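Side-chain contacts in Mn transporter subunit (Synechocystis sp. PCC 6803, PDB 3UJP), which binds manganese and probably delivers it, as the periplasmic solute-binding subunit, to an ABC-type manganese transporter: residues K226-Q229 with T230-E234; L35-F38 with T39-D43. All coordinates share one frame; numbering follows the deposited sequence.

Interaction 1: K226-Q229 with T230-E234; sequences KQVQ and TVIEE
Thr230 turns its hydroxyl back on to the carbonyl oxygen of Lys226, one turn back on helix 225-236. This is an intrahelical hydrogen bond from a threonine hydroxyl to the backbone of residue i-4. Thr230 OG1 donates to Lys226 O at 3.1 Å. The backbone Thr230 N binds the same Lys226 O at 2.8 Å, with a fairly straight N-H...O angle of 161°. The two donors reach the oxygen from opposite faces of its carbonyl plane. The torsion that puts OG1 beside the backbone N (chi1 -68°) brings the hydroxyl to the preceding turn. Val231 N repeats the i-4 bond to Gln227 O at 3.1 Å. On another face of the helix, the CD1 end of Ile232 comes 4.3 Å from Val228 CG2, a loose apolar contact. Val231 and Ile232 also rest on Val257, and Val228 touches Gln256 of helix 252-256. Val228 and Val231 are buried on this face. The amide of Gln227 turns back past the helix start, and Gln227 OE1 accepts from Thr224 N, just before the helix. On the exposed side, Gln229 and Glu233 cross nearly at right angles. Their amide and carboxylate planes are 79° apart, and Gln229 NE2 stays 4.1 Å from Glu233 OE1.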
ATOM      1  N   LYS A 226     -12.124  41.378 -19.536  1.00 74.39           N
ATOM      2  CA  LYS A 226     -13.566  41.651 -19.496  1.00 78.93           C
ATOM      3  C   LYS A 226     -14.183  40.670 -18.495  1.00 80.12           C
ATOM      4  O   LYS A 226     -15.217  40.957 -17.885  1.00 75.89           O
ATOM      5  CB  LYS A 226     -14.241  41.538 -20.876  1.00 76.24           C
ATOM      6  CG  LYS A 226     -15.717  41.991 -20.933  1.00 80.28           C
ATOM      7  CD  LYS A 226     -16.404  41.709 -22.304  1.00101.51           C
ATOM      8  CE  LYS A 226     -17.348  42.857 -22.794  1.00107.37           C
ATOM      9  NZ  LYS A 226     -17.822  42.773 -24.239  1.00 93.42           N
ATOM     10  N   GLN A 227     -13.521  39.528 -18.303  1.00 79.98           N
ATOM     11  CA  GLN A 227     -14.019  38.519 -17.376  1.00 74.54           C
ATOM     12  C   GLN A 227     -13.786  38.922 -15.929  1.00 80.00           C
ATOM     13  O   GLN A 227     -14.731  38.949 -15.140  1.00 83.23           O
ATOM     14  CB  GLN A 227     -13.442  37.137 -17.670  1.00 73.09           C
ATOM     15  CG  GLN A 227     -14.188  36.381 -18.769  1.00 75.08           C
ATOM     16  CD  GLN A 227     -13.528  35.048 -19.128  1.00 76.45           C
ATOM     17  OE1 GLN A 227     -12.302  34.918 -19.088  1.00 76.09           O
ATOM     18  NE2 GLN A 227     -14.342  34.054 -19.472  1.00 67.86           N
ATOM     19  N   VAL A 228     -12.550  39.244 -15.569  1.00 75.48           N
ATOM     20  CA  VAL A 228     -12.322  39.754 -14.225  1.00 71.45           C
ATOM     21  C   VAL A 228     -13.147  41.003 -14.018  1.00 74.37           C
ATOM     22  O   VAL A 228     -13.464  41.350 -12.880  1.00 82.35           O
ATOM     23  CB  VAL A 228     -10.891  40.123 -13.992  1.00 66.65           C
ATOM     24  CG1 VAL A 228     -10.028  39.602 -15.133  1.00 75.46           C
ATOM     25  CG2 VAL A 228     -10.775  41.618 -13.874  1.00 65.57           C
ATOM     26  N   GLN A 229     -13.487  41.673 -15.123  1.00 75.01           N
ATOM     27  CA  GLN A 229     -14.235  42.928 -15.088  1.00 79.76           C
ATOM     28  C   GLN A 229     -15.677  42.689 -14.702  1.00 82.70           C
ATOM     29  O   GLN A 229     -16.201  43.347 -13.809  1.00 88.16           O
ATOM     30  CB  GLN A 229     -14.182  43.638 -16.447  1.00 87.34           C
ATOM     31  CG  GLN A 229     -15.060  44.875 -16.549  1.00 91.49           C
ATOM     32  CD  GLN A 229     -14.732  45.899 -15.470  1.00105.88           C
ATOM     33  OE1 GLN A 229     -13.600  45.949 -14.969  1.00 94.17           O
ATOM     34  NE2 GLN A 229     -15.725  46.722 -15.096  1.00103.89           N
ATOM     35  N   THR A 230     -16.310  41.752 -15.398  1.00 79.27           N
ATOM     36  CA  THR A 230     -17.670  41.329 -15.098  1.00 75.30           C
ATOM     37  C   THR A 230     -17.778  40.928 -13.645  1.00 80.72           C
ATOM     38  O   THR A 230     -18.760  41.229 -12.979  1.00 88.20           O
ATOM     39  CB  THR A 230     -18.086  40.108 -15.935  1.00 79.64           C
ATOM     40  OG1 THR A 230     -18.192  40.464 -17.330  1.00 77.33           O
ATOM     41  CG2 THR A 230     -19.417  39.550 -15.426  1.00 71.66           C
ATOM     42  N   VAL A 231     -16.766  40.237 -13.151  1.00 77.01           N
ATOM     43  CA  VAL A 231     -16.758  39.850 -11.755  1.00 78.28           C
ATOM     44  C   VAL A 231     -16.635  41.077 -10.834  1.00 87.24           C
ATOM     45  O   VAL A 231     -17.235  41.124  -9.761  1.00 90.40           O
ATOM     46  CB  VAL A 231     -15.634  38.857 -11.464  1.00 78.42           C
ATOM     47  CG1 VAL A 231     -15.391  38.738  -9.969  1.00 73.02           C
ATOM     48  CG2 VAL A 231     -15.969  37.512 -12.087  1.00 79.86           C
ATOM     49  N   ILE A 232     -15.861  42.071 -11.246  1.00 89.04           N
ATOM     50  CA  ILE A 232     -15.711  43.269 -10.428  1.00 85.66           C
ATOM     51  C   ILE A 232     -17.050  44.019 -10.312  1.00 90.18           C
ATOM     52  O   ILE A 232     -17.291  44.723  -9.333  1.00 90.31           O
ATOM     53  CB  ILE A 232     -14.539  44.158 -10.941  1.00 78.04           C
ATOM     54  CG1 ILE A 232     -13.237  43.691 -10.296  1.00 80.60           C
ATOM     55  CG2 ILE A 232     -14.764  45.611 -10.622  1.00 83.43           C
ATOM     56  CD1 ILE A 232     -11.990  44.358 -10.814  1.00 81.53           C
ATOM     57  N   GLU A 233     -17.938  43.840 -11.289  1.00 87.61           N
ATOM     58  CA  GLU A 233     -19.213  44.545 -11.259  1.00 90.58           C
ATOM     59  C   GLU A 233     -20.285  43.756 -10.525  1.00 95.32           C
ATOM     60  O   GLU A 233     -21.051  44.342  -9.775  1.00103.17           O
ATOM     61  CB  GLU A 233     -19.670  44.965 -12.658  1.00 94.19           C
ATOM     62  CG  GLU A 233     -20.381  43.903 -13.490  1.00 92.47           C
ATOM     63  CD  GLU A 233     -20.325  44.222 -14.992  1.00 99.17           C
ATOM     64  OE1 GLU A 233     -19.493  45.080 -15.382  1.00 95.77           O
ATOM     65  OE2 GLU A 233     -21.105  43.620 -15.778  1.00 95.80           O
ATOM     66  N   GLU A 234     -20.320  42.454 -10.701  1.00 95.42           N
ATOM     67  CA  GLU A 234     -21.289  41.656  -9.992  1.00 94.19           C
ATOM     68  C   GLU A 234     -21.044  41.741  -8.508  1.00 93.79           C
ATOM     69  O   GLU A 234     -21.962  41.647  -7.718  1.00 96.57           O
ATOM     70  CB  GLU A 234     -21.314  40.223 -10.481  1.00 88.81           C
ATOM     71  CG  GLU A 234     -22.200  40.022 -11.678  1.00 89.81           C
ATOM     72  CD  GLU A 234     -23.651  40.280 -11.383  1.00 96.68           C
ATOM     73  OE1 GLU A 234     -24.303  41.042 -12.121  1.00105.36           O
ATOM     74  OE2 GLU A 234     -24.152  39.706 -10.416  1.00 93.79           O
TER

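Interaction 2: L35-F38 with T39-D43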
ATOM      1  N   LEU A  35      -6.976   2.546 -11.422  1.00 67.02           N
ATOM      2  CA  LEU A  35      -6.377   3.846 -11.721  1.00 71.17           C
ATOM      3  C   LEU A  35      -7.436   4.944 -11.872  1.00 72.16           C
ATOM      4  O   LEU A  35      -8.468   4.734 -12.522  1.00 70.99           O
ATOM      5  CB  LEU A  35      -5.526   3.761 -12.987  1.00 68.35           C
ATOM      6  CG  LEU A  35      -4.255   4.594 -12.888  1.00 70.97           C
ATOM      7  CD1 LEU A  35      -3.243   3.884 -11.966  1.00 75.45           C
ATOM      8  CD2 LEU A  35      -3.653   4.887 -14.266  1.00 66.55           C
ATOM      9  N   THR A  36      -7.202   6.102 -11.258  1.00 67.94           N
ATOM     10  CA  THR A  36      -8.130   7.217 -11.435  1.00 67.19           C
ATOM     11  C   THR A  36      -7.440   8.483 -11.909  1.00 68.65           C
ATOM     12  O   THR A  36      -6.280   8.747 -11.594  1.00 67.10           O
ATOM     13  CB  THR A  36      -8.985   7.530 -10.179  1.00 67.26           C
ATOM     14  OG1 THR A  36      -8.152   7.621  -9.020  1.00 76.56           O
ATOM     15  CG2 THR A  36     -10.005   6.455  -9.962  1.00 70.78           C
ATOM     16  N   THR A  37      -8.197   9.272 -12.653  1.00 61.78           N
ATOM     17  CA  THR A  37      -7.694  10.469 -13.282  1.00 59.94           C
ATOM     18  C   THR A  37      -7.096  11.457 -12.298  1.00 67.21           C
ATOM     19  O   THR A  37      -5.909  11.808 -12.405  1.00 69.10           O
ATOM     20  CB  THR A  37      -8.779  11.113 -14.117  1.00 62.49           C
ATOM     21  OG1 THR A  37      -9.986  11.207 -13.349  1.00 66.50           O
ATOM     22  CG2 THR A  37      -9.037  10.230 -15.303  1.00 67.15           C
ATOM     23  N   PHE A  38      -7.898  11.904 -11.337  1.00 64.93           N
ATOM     24  CA  PHE A  38      -7.397  12.831 -10.325  1.00 64.61           C
ATOM     25  C   PHE A  38      -7.605  12.391  -8.886  1.00 65.29           C
ATOM     26  O   PHE A  38      -8.407  11.503  -8.597  1.00 70.16           O
ATOM     27  CB  PHE A  38      -7.940  14.243 -10.534  1.00 65.41           C
ATOM     28  CG  PHE A  38      -9.421  14.369 -10.381  1.00 61.88           C
ATOM     29  CD1 PHE A  38      -9.955  15.145  -9.370  1.00 62.60           C
ATOM     30  CD2 PHE A  38     -10.271  13.748 -11.261  1.00 62.58           C
ATOM     31  CE1 PHE A  38     -11.295  15.278  -9.239  1.00 61.76           C
ATOM     32  CE2 PHE A  38     -11.614  13.877 -11.130  1.00 62.06           C
ATOM     33  CZ  PHE A  38     -12.129  14.647 -10.123  1.00 61.87           C
ATOM     34  N   THR A  39      -6.859  13.043  -8.002  1.00 64.05           N
ATOM     35  CA  THR A  39      -6.842  12.763  -6.573  1.00 62.01           C
ATOM     36  C   THR A  39      -8.185  12.766  -5.845  1.00 66.90           C
ATOM     37  O   THR A  39      -8.327  12.087  -4.830  1.00 73.04           O
ATOM     38  CB  THR A  39      -6.043  13.816  -5.866  1.00 60.56           C
ATOM     39  OG1 THR A  39      -6.750  15.058  -5.976  1.00 70.88           O
ATOM     40  CG2 THR A  39      -4.669  13.942  -6.491  1.00 65.61           C
ATOM     41  N   VAL A  40      -9.153  13.565  -6.286  1.00 62.39           N
ATOM     42  CA  VAL A  40     -10.429  13.531  -5.587  1.00 54.45           C
ATOM     43  C   VAL A  40     -11.056  12.182  -5.850  1.00 65.34           C
ATOM     44  O   VAL A  40     -11.400  11.465  -4.922  1.00 63.11           O
ATOM     45  CB  VAL A  40     -11.382  14.607  -6.018  1.00 48.83           C
ATOM     46  CG1 VAL A  40     -12.643  14.484  -5.217  1.00 52.06           C
ATOM     47  CG2 VAL A  40     -10.756  15.975  -5.811  1.00 65.67           C
ATOM     48  N   LEU A  41     -11.187  11.816  -7.119  1.00 66.42           N
ATOM     49  CA  LEU A  41     -11.673  10.483  -7.424  1.00 61.04           C
ATOM     50  C   LEU A  41     -10.847   9.421  -6.700  1.00 67.83           C
ATOM     51  O   LEU A  41     -11.370   8.373  -6.320  1.00 67.63           O
ATOM     52  CB  LEU A  41     -11.658  10.219  -8.920  1.00 60.27           C
ATOM     53  CG  LEU A  41     -12.784  10.836  -9.723  1.00 61.80           C
ATOM     54  CD1 LEU A  41     -12.954  10.088 -11.032  1.00 63.62           C
ATOM     55  CD2 LEU A  41     -14.057  10.801  -8.908  1.00 59.84           C
ATOM     56  N   ALA A  42      -9.558   9.672  -6.503  1.00 63.92           N
ATOM     57  CA  ALA A  42      -8.714   8.636  -5.902  1.00 67.89           C
ATOM     58  C   ALA A  42      -9.129   8.313  -4.459  1.00 67.04           C
ATOM     59  O   ALA A  42      -9.136   7.146  -4.065  1.00 67.17           O
ATOM     60  CB  ALA A  42      -7.219   8.990  -6.007  1.00 61.90           C
ATOM     61  N   ASP A  43      -9.495   9.349  -3.693  1.00 69.30           N
ATOM     62  CA  ASP A  43      -9.926   9.208  -2.299  1.00 60.46           C
ATOM     63  C   ASP A  43     -11.320   8.611  -2.176  1.00 60.42           C
ATOM     64  O   ASP A  43     -11.565   7.815  -1.290  1.00 64.98           O
ATOM     65  CB  ASP A  43      -9.880  10.552  -1.589  1.00 50.41           C
ATOM     66  CG  ASP A  43     -10.397  10.474  -0.165  1.00 65.14           C
ATOM     67  OD1 ASP A  43      -9.658   9.969   0.709  1.00 66.47           O
ATOM     68  OD2 ASP A  43     -11.543  10.920   0.086  1.00 71.05           O
TER
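This is a buried, mainly apolar contact round the turn from strand 33-36 into helix 39-49. Phe38 holds the N-cap position, and its ring lies against the first turn of the helix. Phe38 CE1 meets Val40 CB at 3.3 Å, where the two side chains run side by side. On another part of the ring, Phe38 CE2 packs on Leu41 CG at 3.5 Å. The Leu41 backbone N lies over one ring face, 4.0 Å above the plane and offset toward the rim. Phe38 CG sits between its backbone N and carbonyl carbon (chi1 64°), which lays the ring beside the helix start. An alanine at Phe38 is likely to leave Val40 and Leu41 without their aromatic partner and open a gap beside Trp133, whose ring also meets Phe38. The backbone closes the turn: Ala42 N donates to Phe38 O at 3.0 Å. Further back, Thr36 OG1 rests against Ala42 CB at 3.4 Å and has a weak hydrogen bond to Glu56 O. Thr37 OG1 lies 3.9 Å from Leu41 CD1, while its hydrogen bond goes to Glu92. The bound manganese is about 8 Å from the Phe38 side chain. The turn is the strand-to-helix connection of the beta-alpha-beta unit formed by strand 33-36, helix 39-49 and strand 54-57.

Overall arrangement
Interaction 1 and interaction 2 hold different elements on opposite sides of the chain's centre. They lie about 33 Å apart, centre to centre, and do not touch. Interaction 2 is core: it joins a strand of the four-stranded parallel sheet to the helix that follows, nearer the manganese. Interaction 1 lies farther out, within a single partly exposed helix. Their chemistry follows their place. In residues 226-234, repeated backbone bonds and a threonine hydroxyl dominate, with Gln229, Thr230 and Glu233 exposed, the two valines buried and Ile232 between. In residues 35-43, one aromatic ring and its aliphatic neighbours carry most of the contact, and the threonine hydroxyls of Thr37 and Thr39 bond to other parts of the fold.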